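Local coordinates for protein beta-galactosidase (Marinomonas sp. ef1, PDB 6Y2K) that hydrolyses terminal non-reducing beta-D-galactose residues from beta-galactosides as a cold-active, hexameric GH42 enzyme, at residues G498-T501 with Q505-E508. Residues are numbered along the deposited sequence; the frame is centred on the assembly and turned at random.
Sequences GSKT and QIPE
T501 and Q505 close a tight loop through their backbones: the N of T501 donates to the O of Q505 over 2.7 Å, nearly straight at 168° and lying in the carbonyl plane. The same oxygen also receives a CA-H contact from K500, whose CA stands 3.3 Å from the Q505 O, so two neighbouring residues converge on one carbonyl. In return the N of Q505 bonds to the OG1 of T501 at 2.9 Å, a more bent bond (139°). Threonine suits this place because its hydroxyl, set between backbone N and carbonyl carbon (chi1 62°), meets the incoming N-H while CG2 lies 4.0 Å from the CA of P507. Replacing it with a valine would probably leave the Q505 N-H without its acceptor and the returning chain less firmly held. The whole turn belongs to the loop between strands 490-493 and 521-528 of the beta-galactosidase trimerisation domain, beside a second subunit of the hexamer. P507, a rigid ring with no N-H to satisfy, brings its CD and CG against 498-501: CD is 3.2 Å from the O of S499, and CG is 3.6 Å from the O of G498. G498 has a positive phi, a backbone shape that glycine, lacking a CB, accepts easily. S499 turns its OG back to a hydrogen bond with the O of R496. K500, long enough to pass beyond the turn, carries its NZ to a hydrogen bond with OE1 of Q363 of the second subunit, whereas the side chain of Q505, extended beyond CG, carries its NE2 to a hydrogen bond with the O of A177 in its own chain.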
loop_
_atom_site.group_PDB
_atom_site.type_symbol
_atom_site.label_atom_id
_atom_site.label_comp_id
_atom_site.label_asym_id
_atom_site.label_seq_id
_atom_site.Cartn_x
_atom_site.Cartn_y
_atom_site.Cartn_z
ATOM N N GLY A 498 -14.336 37.591 -14.782
ATOM C CA GLY A 498 -14.331 38.403 -15.992
ATOM C C GLY A 498 -13.936 37.669 -17.272
ATOM O O GLY A 498 -13.391 38.281 -18.194
ATOM N N SER A 499 -14.211 36.364 -17.329
ATOM C CA SER A 499 -13.857 35.536 -18.480
ATOM C C SER A 499 -14.978 35.388 -19.526
ATOM O O SER A 499 -14.738 34.844 -20.607
ATOM C CB SER A 499 -13.396 34.148 -18.007
ATOM O OG SER A 499 -14.436 33.444 -17.347
ATOM N N LYS A 500 -16.191 35.844 -19.206
ATOM C CA LYS A 500 -17.333 35.733 -20.122
ATOM C C LYS A 500 -18.136 37.027 -20.206
ATOM O O LYS A 500 -18.314 37.733 -19.204
ATOM C CB LYS A 500 -18.289 34.601 -19.696
ATOM C CG LYS A 500 -17.676 33.211 -19.591
ATOM C CD LYS A 500 -17.271 32.645 -20.938
ATOM C CE LYS A 500 -16.533 31.324 -20.794
ATOM N NZ LYS A 500 -15.921 30.887 -22.078
ATOM N N THR A 501 -18.660 37.300 -21.398
ATOM C CA THR A 501 -19.663 38.346 -21.603
ATOM C C THR A 501 -21.039 37.858 -21.095
ATOM O O THR A 501 -21.193 36.700 -20.679
ATOM C CB THR A 501 -19.784 38.713 -23.097
ATOM O OG1 THR A 501 -20.212 37.563 -23.835
ATOM C CG2 THR A 501 -18.436 39.228 -23.666
ATOM N N GLN A 505 -19.741 34.770 -24.415
ATOM C CA GLN A 505 -18.602 34.929 -25.315
ATOM C C GLN A 505 -17.377 35.373 -24.533
ATOM O O GLN A 505 -17.502 35.895 -23.427
ATOM C CB GLN A 505 -18.891 35.946 -26.428
ATOM C CG GLN A 505 -20.070 35.587 -27.327
ATOM C CD GLN A 505 -20.150 36.440 -28.587
ATOM O OE1 GLN A 505 -19.151 37.014 -29.029
ATOM N NE2 GLN A 505 -21.344 36.506 -29.186
ATOM N N ILE A 506 -16.199 35.190 -25.126
ATOM C CA ILE A 506 -14.952 35.656 -24.516
ATOM C C ILE A 506 -14.870 37.173 -24.722
ATOM O O ILE A 506 -15.083 37.631 -25.841
ATOM C CB ILE A 506 -13.723 34.958 -25.133
ATOM C CG1 ILE A 506 -13.799 33.444 -24.860
ATOM C CG2 ILE A 506 -12.437 35.569 -24.592
ATOM C CD1 ILE A 506 -12.734 32.620 -25.547
ATOM N N PRO A 507 -14.576 37.954 -23.659
ATOM C CA PRO A 507 -14.441 39.402 -23.844
ATOM C C PRO A 507 -13.400 39.782 -24.894
ATOM O O PRO A 507 -12.404 39.077 -25.081
ATOM C CB PRO A 507 -14.002 39.899 -22.464
ATOM C CG PRO A 507 -14.594 38.911 -21.519
ATOM C CD PRO A 507 -14.539 37.586 -22.228
ATOM N N GLU A 508 -13.639 40.904 -25.552
ATOM C CA GLU A 508 -12.774 41.391 -26.626
ATOM C C GLU A 508 -11.302 41.552 -26.214
ATOM O O GLU A 508 -10.401 41.257 -27.004
ATOM C CB GLU A 508 -13.325 42.717 -27.149
ATOM C CG GLU A 508 -12.775 43.147 -28.494
ATOM C CD GLU A 508 -13.301 44.516 -28.879
ATOM O OE1 GLU A 508 -14.536 44.637 -29.073
ATOM O OE2 GLU A 508 -12.484 45.462 -28.950
#